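PDB 1YQE: D-aminoacyl-tRNA deacylase from Archaeoglobus fulgidus, which probably hydrolyses D-aminoacyl-tRNAs to free tRNA and D-amino acids, a zinc-dependent proofreading step that counteracts the toxicity of mischarged tRNA. Local coordinates for residues P106-A110 with H225-F230; M138-H142 with H216-Y221. All blocks are in the same frame, centred on the assembly; numbering follows the deposited sequence.

Contact 1 of 2, residues P106-A110 with H225-F230; sequences PYSLA and HLTAEF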
loop_
_atom_site.group_PDB
_atom_site.type_symbol
_atom_site.label_atom_id
_atom_site.label_comp_id
_atom_site.label_asym_id
_atom_site.label_seq_id
_atom_site.Cartn_x
_atom_site.Cartn_y
_atom_site.Cartn_z
ATOM N N PRO A 106 18.055 1.706 4.292
ATOM C CA PRO A 106 17.969 3.067 3.754
ATOM C C PRO A 106 17.859 3.045 2.231
ATOM O O PRO A 106 18.331 2.109 1.584
ATOM C CB PRO A 106 19.280 3.707 4.211
ATOM C CG PRO A 106 19.625 2.942 5.452
ATOM C CD PRO A 106 19.291 1.525 5.070
ATOM N N TYR A 107 17.225 4.071 1.672
ATOM C CA TYR A 107 17.083 4.203 0.227
ATOM C C TYR A 107 16.717 2.914 -0.494
ATOM O O TYR A 107 17.240 2.628 -1.570
ATOM C CB TYR A 107 18.378 4.768 -0.360
ATOM C CG TYR A 107 18.717 6.136 0.186
ATOM C CD1 TYR A 107 18.016 7.268 -0.235
ATOM C CD2 TYR A 107 19.699 6.295 1.163
ATOM C CE1 TYR A 107 18.282 8.524 0.305
ATOM C CE2 TYR A 107 19.971 7.547 1.710
ATOM C CZ TYR A 107 19.260 8.654 1.276
ATOM O OH TYR A 107 19.522 9.897 1.812
ATOM N N SER A 108 15.817 2.142 0.104
ATOM C CA SER A 108 15.362 0.887 -0.483
ATOM C C SER A 108 13.833 0.919 -0.492
ATOM O O SER A 108 13.206 1.319 0.486
ATOM C CB SER A 108 15.871 -0.295 0.341
ATOM O OG SER A 108 15.604 -1.522 -0.314
ATOM N N LEU A 109 13.241 0.497 -1.601
ATOM C CA LEU A 109 11.792 0.515 -1.751
ATOM C C LEU A 109 11.209 -0.858 -2.055
ATOM O O LEU A 109 11.812 -1.648 -2.775
ATOM C CB LEU A 109 11.412 1.473 -2.885
ATOM C CG LEU A 109 11.849 2.940 -2.790
ATOM C CD1 LEU A 109 11.604 3.643 -4.125
ATOM C CD2 LEU A 109 11.081 3.622 -1.663
ATOM N N ALA A 110 10.031 -1.137 -1.507
ATOM C CA ALA A 110 9.367 -2.405 -1.772
ATOM C C ALA A 110 8.602 -2.258 -3.083
ATOM O O ALA A 110 8.218 -1.154 -3.470
ATOM C CB ALA A 110 8.408 -2.749 -0.636
ATOM N N HIS A 225 16.501 14.504 0.924
ATOM C CA HIS A 225 17.199 13.239 0.749
ATOM C C HIS A 225 16.899 12.539 -0.567
ATOM O O HIS A 225 17.508 11.519 -0.881
ATOM C CB HIS A 225 16.878 12.309 1.917
ATOM C CG HIS A 225 17.487 12.741 3.214
ATOM N ND1 HIS A 225 18.843 12.677 3.458
ATOM C CD2 HIS A 225 16.927 13.255 4.334
ATOM C CE1 HIS A 225 19.092 13.128 4.675
ATOM N NE2 HIS A 225 17.946 13.486 5.227
ATOM N N LEU A 226 15.958 13.081 -1.333
ATOM C CA LEU A 226 15.604 12.492 -2.620
ATOM C C LEU A 226 16.637 12.877 -3.666
ATOM O O LEU A 226 17.205 13.964 -3.613
ATOM C CB LEU A 226 14.242 12.999 -3.094
ATOM C CG LEU A 226 12.960 12.662 -2.338
ATOM C CD1 LEU A 226 11.814 13.435 -2.983
ATOM C CD2 LEU A 226 12.687 11.158 -2.382
ATOM N N THR A 227 16.882 11.977 -4.613
ATOM C CA THR A 227 17.804 12.245 -5.709
ATOM C C THR A 227 17.051 11.888 -6.983
ATOM O O THR A 227 16.054 11.169 -6.933
ATOM C CB THR A 227 19.075 11.380 -5.632
ATOM O OG1 THR A 227 18.717 9.995 -5.686
ATOM C CG2 THR A 227 19.839 11.669 -4.339
ATOM N N ALA A 228 17.511 12.395 -8.118
ATOM C CA ALA A 228 16.854 12.092 -9.376
ATOM C C ALA A 228 16.900 10.586 -9.628
ATOM O O ALA A 228 15.928 10.009 -10.109
ATOM C CB ALA A 228 17.529 12.840 -10.516
ATOM N N GLU A 229 18.020 9.947 -9.286
ATOM C CA GLU A 229 18.157 8.508 -9.506
ATOM C C GLU A 229 17.237 7.685 -8.609
ATOM O O GLU A 229 16.721 6.646 -9.022
ATOM C CB GLU A 229 19.615 8.069 -9.320
ATOM C CG GLU A 229 19.844 6.583 -9.580
ATOM C CD GLU A 229 19.202 6.098 -10.880
ATOM O OE1 GLU A 229 19.494 6.674 -11.953
ATOM O OE2 GLU A 229 18.403 5.133 -10.827
ATOM N N PHE A 230 17.031 8.142 -7.378
ATOM C CA PHE A 230 16.144 7.430 -6.473
ATOM C C PHE A 230 14.724 7.499 -7.036
ATOM O O PHE A 230 13.992 6.512 -7.009
ATOM C CB PHE A 230 16.169 8.057 -5.079
ATOM C CG PHE A 230 15.441 7.246 -4.043
ATOM C CD1 PHE A 230 15.963 6.040 -3.595
ATOM C CD2 PHE A 230 14.221 7.682 -3.529
ATOM C CE1 PHE A 230 15.285 5.275 -2.649
ATOM C CE2 PHE A 230 13.534 6.925 -2.584
ATOM C CZ PHE A 230 14.066 5.722 -2.142
#

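Contact 2 of 2, residues M138-H142 with H216-Y221; sequences MEVTH and HNFAKY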
loop_
_atom_site.group_PDB
_atom_site.type_symbol
_atom_site.label_atom_id
_atom_site.label_comp_id
_atom_site.label_asym_id
_atom_site.label_seq_id
_atom_site.Cartn_x
_atom_site.Cartn_y
_atom_site.Cartn_z
ATOM N N MET A 138 -4.578 7.910 2.338
ATOM C CA MET A 138 -3.384 7.239 1.878
ATOM C C MET A 138 -2.324 7.644 2.890
ATOM O O MET A 138 -2.515 8.596 3.655
ATOM C CB MET A 138 -2.961 7.763 0.507
ATOM C CG MET A 138 -3.801 7.290 -0.656
ATOM S SD MET A 138 -3.669 5.512 -0.898
ATOM C CE MET A 138 -1.997 5.379 -1.541
ATOM N N GLU A 139 -1.232 6.893 2.913
ATOM C CA GLU A 139 -0.091 7.205 3.757
ATOM C C GLU A 139 1.045 7.224 2.753
ATOM O O GLU A 139 1.046 6.436 1.807
ATOM C CB GLU A 139 0.180 6.111 4.786
ATOM C CG GLU A 139 -0.629 6.192 6.059
ATOM C CD GLU A 139 -0.219 5.122 7.049
ATOM O OE1 GLU A 139 0.962 5.118 7.459
ATOM O OE2 GLU A 139 -1.069 4.279 7.414
ATOM N N VAL A 140 1.998 8.130 2.926
ATOM C CA VAL A 140 3.127 8.177 2.011
ATOM C C VAL A 140 3.955 6.920 2.237
ATOM O O VAL A 140 3.721 6.175 3.191
ATOM C CB VAL A 140 4.015 9.409 2.280
ATOM C CG1 VAL A 140 3.244 10.682 1.973
ATOM C CG2 VAL A 140 4.481 9.398 3.728
ATOM N N THR A 141 4.913 6.674 1.352
ATOM C CA THR A 141 5.792 5.522 1.489
ATOM C C THR A 141 6.669 5.747 2.715
ATOM O O THR A 141 7.265 6.808 2.865
ATOM C CB THR A 141 6.698 5.369 0.257
ATOM O OG1 THR A 141 5.891 5.041 -0.879
ATOM C CG2 THR A 141 7.733 4.283 0.475
ATOM N N HIS A 142 6.722 4.758 3.597
ATOM C CA HIS A 142 7.536 4.847 4.803
ATOM C C HIS A 142 7.576 3.518 5.546
ATOM O O HIS A 142 6.713 2.661 5.358
ATOM C CB HIS A 142 6.993 5.921 5.743
ATOM C CG HIS A 142 5.665 5.581 6.340
ATOM N ND1 HIS A 142 5.453 5.525 7.700
ATOM C CD2 HIS A 142 4.483 5.263 5.761
ATOM C CE1 HIS A 142 4.198 5.183 7.933
ATOM N NE2 HIS A 142 3.588 5.018 6.773
ATOM N N HIS A 216 4.545 4.515 -5.305
ATOM C CA HIS A 216 5.180 5.122 -4.142
ATOM C C HIS A 216 4.792 6.591 -4.063
ATOM O O HIS A 216 4.351 7.181 -5.053
ATOM C CB HIS A 216 6.700 4.961 -4.230
ATOM C CG HIS A 216 7.176 3.610 -3.795
ATOM N ND1 HIS A 216 7.139 3.201 -2.480
ATOM C CD2 HIS A 216 7.635 2.553 -4.506
ATOM C CE1 HIS A 216 7.554 1.951 -2.397
ATOM N NE2 HIS A 216 7.858 1.533 -3.613
ATOM N N ASN A 217 4.931 7.157 -2.872
ATOM C CA ASN A 217 4.605 8.556 -2.612
ATOM C C ASN A 217 5.628 9.060 -1.609
ATOM O O ASN A 217 5.898 8.392 -0.616
ATOM C CB ASN A 217 3.207 8.687 -2.004
ATOM C CG ASN A 217 2.126 8.873 -3.048
ATOM O OD1 ASN A 217 2.202 9.782 -3.872
ATOM N ND2 ASN A 217 1.100 8.023 -3.009
ATOM N N PHE A 218 6.194 10.233 -1.867
ATOM C CA PHE A 218 7.198 10.779 -0.968
ATOM C C PHE A 218 6.785 12.116 -0.355
ATOM O O PHE A 218 6.526 13.097 -1.060
ATOM C CB PHE A 218 8.521 10.897 -1.718
ATOM C CG PHE A 218 8.990 9.590 -2.291
ATOM C CD1 PHE A 218 9.345 8.540 -1.450
ATOM C CD2 PHE A 218 9.017 9.387 -3.663
ATOM C CE1 PHE A 218 9.715 7.301 -1.971
ATOM C CE2 PHE A 218 9.391 8.150 -4.196
ATOM C CZ PHE A 218 9.736 7.110 -3.350
ATOM N N ALA A 219 6.723 12.136 0.971
ATOM C CA ALA A 219 6.328 13.322 1.719
ATOM C C ALA A 219 7.356 14.436 1.642
ATOM O O ALA A 219 8.527 14.208 1.329
ATOM C CB ALA A 219 6.093 12.955 3.177
ATOM N N LYS A 220 6.905 15.648 1.941
ATOM C CA LYS A 220 7.778 16.809 1.929
ATOM C C LYS A 220 8.994 16.622 2.837
ATOM O O LYS A 220 10.057 17.176 2.559
ATOM C CB LYS A 220 6.987 18.059 2.349
ATOM C CG LYS A 220 7.849 19.245 2.745
ATOM C CD LYS A 220 7.043 20.535 2.809
ATOM C CE LYS A 220 7.706 21.549 3.735
ATOM N NZ LYS A 220 9.162 21.698 3.459
ATOM N N TYR A 221 8.862 15.842 3.910
ATOM C CA TYR A 221 10.005 15.656 4.810
ATOM C C TYR A 221 11.141 14.841 4.184
ATOM O O TYR A 221 12.233 14.749 4.744
ATOM C CB TYR A 221 9.564 15.045 6.160
ATOM C CG TYR A 221 9.063 13.613 6.133
ATOM C CD1 TYR A 221 9.940 12.550 5.920
ATOM C CD2 TYR A 221 7.710 13.321 6.337
ATOM C CE1 TYR A 221 9.489 11.231 5.909
ATOM C CE2 TYR A 221 7.248 12.001 6.329
ATOM C CZ TYR A 221 8.145 10.961 6.112
ATOM O OH TYR A 221 7.708 9.651 6.093
HETATM O O HOH W 1 1.027 6.099 -0.740
HETATM O O HOH W 2 7.544 9.699 2.175
HETATM O O HOH W 3 9.239 8.093 4.406
#

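Contact 1 of 2, residues P106-A110 with H225-F230
This is a small, mainly aromatic and apolar contact, in which the loop between strand 88-92 and helix 114-125 lies against the start of helix 228-238. F230, in the first turn of that helix, is the centre of the contact; phenylalanine suits the place, a flat apolar ring with a face to offer. Y107 turns the edge of its ring toward that face, a T-shaped (edge-to-face) pair with centroids 5.8 Å apart and planes at 83°, so ring hydrogens meet the pi cloud. Y107 CB also lies 3.9 Å from F230 CE1. L109, pointing toward the helix, brings CG within 3.6 Å of F230 CZ; its branched, wholly apolar side chain suits a buried place, where it also touches A234 and L237 of the same helix. At the partly exposed border a tyrosine can set its ring edge on F230 while Y107 OH lies 3.3 Å from H225 ND1. Between Y107 and L109, S108 turns its CA-to-CB bond away, and its OG hydrogen-bonds E147. T227 caps the helix start, its OG1 accepting from F230 N (3.0 Å). The loop thus packs on the first turn of the helix in a beta-alpha-beta crossover, which links parallel strands 212-218 and 242-245.

Contact 2 of 2, residues M138-H142 with H216-Y221
Direct hydrogen bonds centre on T141. Its backbone N donates to N217 O (2.8 Å), and its OG1 accepts from N217 N (3.1 Å) while sharing a hydrogen bond with H216 ND1 (2.7 Å). A threonine hydroxyl, which can bond two partners at once, suits this place. The loop after strand 135-138 thereby meets strand 212-218, an edge strand of the parallel four-stranded sheet, with end-to-end directions 72° apart; because strand 135-138 is itself an edge of the eight-stranded mixed sheet, the contact bridges the two sheets. Waters extend the bonding: one joins E139 O to N217 ND2, another T141 O to A219 N, a third T141 O to Y221 OH. Among van der Waals contacts, beta-branched V140 sets CG1 3.8 Å from A219 CB, whose small methyl leaves room for it, and V140 CG2 approaches Y221 OH at 4.0 Å. Within the loop, H142 NE2 donates to E139 OE1 (2.7 Å), a His-carboxylate hydrogen bond that probably helps orient the imidazole.

Contacts 1 and 2 have centres 12 Å apart and touch directly. H216 joins them: its ND1 serves contact 2, while NE2 lies 2.7 Å from A110 O, a probable hydrogen bond, and 3.6 Å from L109 CB. F218 continues the apolar layer, with its CZ 3.9 Å from F230 CE2 and its CE1 3.9 Å from L109 CD2. Strand 212-218 and helix 228-238 are consecutive, so the two loops, 106-110 and 138-142, pack on neighbouring elements of one chain region. Contact 2 leads to the ligand pocket: the H142 side chain is about 5 Å from the bound pyrophosphate, and E139 OE2 lies near E156 OE1, two like charges close together, E156 being part of that pocket.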